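Local coordinates for protein UDP-N-acetylglucosamine 3-dehydrogenase (Acidithiobacillus ferrooxidans, PDB 7BVJ) that oxidises the 3-hydroxyl of UDP-N-acetylglucosamine to a ketone with NAD(+), a step in making the diamino sugar of some lipid A molecules, at residues Val11-Leu14 with Gly15-Ala19. Numbering follows the deposited sequence.
Sequences VGHL and GRFHA. With NAD (nicotinamide-adenine-dinucleotide), chain E.
In the dinucleotide-binding turn of the Rossmann fold, the glycine-rich GxGxxG loop after strand 5-9, Val11-Leu14 runs straight into Gly15-Ala19, in the first turns of helix 13-25. Gly12 O accepts the amide of Arg16 (N to O 3.0 Å), joining the loop to the helix. Two backbone amides at this turn point at the NAD pyrophosphate: His13 N donates to NAD O2A, and Leu14 N to NAD O1N at 3.0 Å, one oxygen from each phosphate. Without side chains, the glycines pack closely: Gly12 N lies 3.2 Å from NAD O3B, and Gly15 C 3.9 Å from Val11 CA. One turn on, the edge of the Phe17 ring meets the face of the His13 imidazole in a T-shaped pair, planes at 79°, with Phe17 CE1 3.7 Å from His13 NE2. His13 swings its ring there with CG anti to the backbone N (chi1 -173°). A water donates to His13 O and accepts from Arg16 NH1, lying above one face of the Phe17 ring, toward its rim; the extended Arg16 chain carries NE to a salt bridge with Glu45. Further along, Leu14 O accepts the amide of His18, N-H...O angle 166°. The imidazole of His18, hydrogen-bonded to Ser65 and Glu90, turns an edge to that same oxygen, with Leu14 O in the plane of the ring, 3.3 Å from His18 CD2.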
ATOM      1  N   VAL A  11     -16.284   7.152  -1.896  1.00 17.98           N
ATOM      2  CA  VAL A  11     -15.711   8.009  -2.926  1.00 21.82           C
ATOM      3  C   VAL A  11     -15.277   9.359  -2.370  1.00 20.36           C
ATOM      4  O   VAL A  11     -15.457  10.397  -3.012  1.00 21.31           O
ATOM      5  CB  VAL A  11     -16.664   8.179  -4.118  1.00 20.24           C
ATOM      6  CG1 VAL A  11     -16.545   6.959  -5.029  1.00 23.65           C
ATOM      7  CG2 VAL A  11     -18.096   8.382  -3.636  1.00 16.88           C
ATOM      8  N   GLY A  12     -14.699   9.363  -1.179  1.00 25.24           N
ATOM      9  CA  GLY A  12     -13.992  10.549  -0.739  1.00 25.00           C
ATOM     10  C   GLY A  12     -12.759  10.830  -1.580  1.00 29.04           C
ATOM     11  O   GLY A  12     -12.742  10.527  -2.780  1.00 21.41           O
ATOM     12  N   HIS A  13     -11.773  11.476  -0.981  1.00 26.02           N
ATOM     13  CA  HIS A  13     -10.554  11.926  -1.699  1.00 29.44           C
ATOM     14  C   HIS A  13      -9.926  10.872  -2.609  1.00 29.30           C
ATOM     15  O   HIS A  13      -9.793  11.123  -3.766  1.00 32.34           O
ATOM     16  CB  HIS A  13      -9.495  12.444  -0.734  1.00 34.76           C
ATOM     17  CG  HIS A  13      -8.351  13.051  -1.452  1.00 36.85           C
ATOM     18  ND1 HIS A  13      -8.348  14.352  -1.834  1.00 37.14           N
ATOM     19  CD2 HIS A  13      -7.186  12.533  -1.861  1.00 38.11           C
ATOM     20  CE1 HIS A  13      -7.215  14.626  -2.412  1.00 41.86           C
ATOM     21  NE2 HIS A  13      -6.485  13.535  -2.433  1.00 42.96           N
ATOM     22  N   LEU A  14      -9.568   9.727  -2.074  1.00 26.84           N
ATOM     23  CA  LEU A  14      -8.890   8.695  -2.866  1.00 28.88           C
ATOM     24  C   LEU A  14      -9.858   7.769  -3.612  1.00 27.12           C
ATOM     25  O   LEU A  14      -9.513   7.222  -4.683  1.00 28.59           O
ATOM     26  CB  LEU A  14      -7.986   7.871  -1.943  1.00 30.75           C
ATOM     27  CG  LEU A  14      -7.308   6.591  -2.420  1.00 34.31           C
ATOM     28  CD1 LEU A  14      -6.291   6.891  -3.527  1.00 29.30           C
ATOM     29  CD2 LEU A  14      -6.626   5.930  -1.228  1.00 36.34           C
ATOM     30  N   GLY A  15     -11.049   7.557  -3.044  1.00 19.94           N
ATOM     31  CA  GLY A  15     -12.047   6.734  -3.706  1.00 22.73           C
ATOM     32  C   GLY A  15     -12.464   7.307  -5.041  1.00 24.86           C
ATOM     33  O   GLY A  15     -12.714   6.560  -5.994  1.00 23.41           O
ATOM     34  N   ARG A  16     -12.531   8.638  -5.135  1.00 20.11           N
ATOM     35  CA  ARG A  16     -12.825   9.280  -6.408  1.00 22.22           C
ATOM     36  C   ARG A  16     -11.792   8.912  -7.472  1.00 22.56           C
ATOM     37  O   ARG A  16     -12.152   8.648  -8.623  1.00 24.39           O
ATOM     38  CB  ARG A  16     -12.898  10.792  -6.210  1.00 23.48           C
ATOM     39  CG  ARG A  16     -12.944  11.581  -7.495  1.00 26.15           C
ATOM     40  CD  ARG A  16     -13.370  13.036  -7.243  1.00 29.19           C
ATOM     41  NE  ARG A  16     -13.183  13.887  -8.419  1.00 29.75           N
ATOM     42  CZ  ARG A  16     -12.023  14.438  -8.768  1.00 37.34           C
ATOM     43  NH1 ARG A  16     -10.933  14.223  -8.033  1.00 41.71           N
ATOM     44  NH2 ARG A  16     -11.948  15.200  -9.853  1.00 35.13           N
ATOM     45  N   PHE A  17     -10.503   8.901  -7.112  1.00 22.39           N
ATOM     46  CA  PHE A  17      -9.463   8.497  -8.061  1.00 25.44           C
ATOM     47  C   PHE A  17      -9.649   7.049  -8.501  1.00 19.37           C
ATOM     48  O   PHE A  17      -9.492   6.727  -9.687  1.00 23.01           O
ATOM     49  CB  PHE A  17      -8.069   8.691  -7.445  1.00 28.52           C
ATOM     50  CG  PHE A  17      -7.715  10.127  -7.182  1.00 28.12           C
ATOM     51  CD1 PHE A  17      -7.418  10.557  -5.907  1.00 31.28           C
ATOM     52  CD2 PHE A  17      -7.705  11.052  -8.209  1.00 34.44           C
ATOM     53  CE1 PHE A  17      -7.107  11.888  -5.659  1.00 40.55           C
ATOM     54  CE2 PHE A  17      -7.395  12.383  -7.969  1.00 34.48           C
ATOM     55  CZ  PHE A  17      -7.100  12.802  -6.693  1.00 34.70           C
ATOM     56  N   HIS A  18      -9.966   6.160  -7.552  1.00 16.79           N
ATOM     57  CA  HIS A  18     -10.312   4.790  -7.930  1.00 17.63           C
ATOM     58  C   HIS A  18     -11.412   4.784  -8.985  1.00 21.09           C
ATOM     59  O   HIS A  18     -11.339   4.048  -9.984  1.00 19.07           O
ATOM     60  CB  HIS A  18     -10.786   3.987  -6.727  1.00 16.09           C
ATOM     61  CG  HIS A  18      -9.694   3.417  -5.883  1.00 23.22           C
ATOM     62  ND1 HIS A  18      -9.499   2.062  -5.743  1.00 24.45           N
ATOM     63  CD2 HIS A  18      -8.803   4.012  -5.060  1.00 22.08           C
ATOM     64  CE1 HIS A  18      -8.521   1.846  -4.888  1.00 17.77           C
ATOM     65  NE2 HIS A  18      -8.078   3.014  -4.464  1.00 24.67           N
ATOM     66  N   ALA A  19     -12.453   5.592  -8.755  1.00 15.60           N
ATOM     67  CA  ALA A  19     -13.595   5.631  -9.667  1.00 21.07           C
ATOM     68  C   ALA A  19     -13.193   6.134 -11.053  1.00 26.13           C
ATOM     69  O   ALA A  19     -13.653   5.598 -12.076  1.00 25.25           O
ATOM     70  CB  ALA A  19     -14.710   6.502  -9.077  1.00 17.64           C
TER
HETATM   71  PA  NAD E 401     -11.973  10.259   3.138  1.00 30.16           P
HETATM   72  O1A NAD E 401     -12.762  10.215   4.400  1.00 31.67           O
HETATM   73  O2A NAD E 401     -11.680  11.417   2.219  1.00 24.64           O
HETATM   74  O5B NAD E 401     -13.023   9.292   2.127  1.00 36.13           O
HETATM   75  C5B NAD E 401     -13.833   8.524   2.984  1.00 29.11           C
HETATM   76  C4B NAD E 401     -15.174   8.251   2.295  1.00 27.06           C
HETATM   77  O4B NAD E 401     -15.778   7.109   2.853  1.00 23.73           O
HETATM   78  C3B NAD E 401     -16.073   9.454   2.619  1.00 26.72           C
HETATM   79  O3B NAD E 401     -16.558   9.835   1.383  1.00 29.31           O
HETATM   80  C2B NAD E 401     -17.170   8.852   3.514  1.00 23.89           C
HETATM   81  O2B NAD E 401     -18.442   9.440   3.259  1.00 22.26           O
HETATM   82  C1B NAD E 401     -17.169   7.416   2.989  1.00 27.18           C
HETATM   83  N9A NAD E 401     -17.671   6.429   3.937  1.00 25.18           N
HETATM   84  C8A NAD E 401     -17.493   6.311   5.298  1.00 24.28           C
HETATM   85  N7A NAD E 401     -18.088   5.236   5.811  1.00 22.75           N
HETATM   86  C5A NAD E 401     -18.683   4.615   4.736  1.00 24.96           C
HETATM   87  C6A NAD E 401     -19.463   3.434   4.626  1.00 28.59           C
HETATM   88  N6A NAD E 401     -19.745   2.687   5.750  1.00 29.37           N
HETATM   89  N1A NAD E 401     -19.939   3.049   3.407  1.00 27.93           N
HETATM   90  C2A NAD E 401     -19.623   3.854   2.336  1.00 26.75           C
HETATM   91  N3A NAD E 401     -18.892   4.989   2.292  1.00 28.54           N
HETATM   92  C4A NAD E 401     -18.439   5.345   3.537  1.00 28.07           C
HETATM   93  O3  NAD E 401     -10.506   9.577   3.211  1.00 35.17           O
HETATM   94  PN  NAD E 401      -9.765   9.104   1.871  1.00 43.00           P
HETATM   95  O1N NAD E 401     -10.511   8.716   0.620  1.00 27.32           O
HETATM   96  O2N NAD E 401      -8.479   9.844   2.027  1.00 39.67           O
HETATM   97  O5D NAD E 401      -9.106   7.488   2.293  1.00 41.73           O
HETATM   98  O   HOH W   1     -10.088  13.304  -5.203  1.00 32.52           O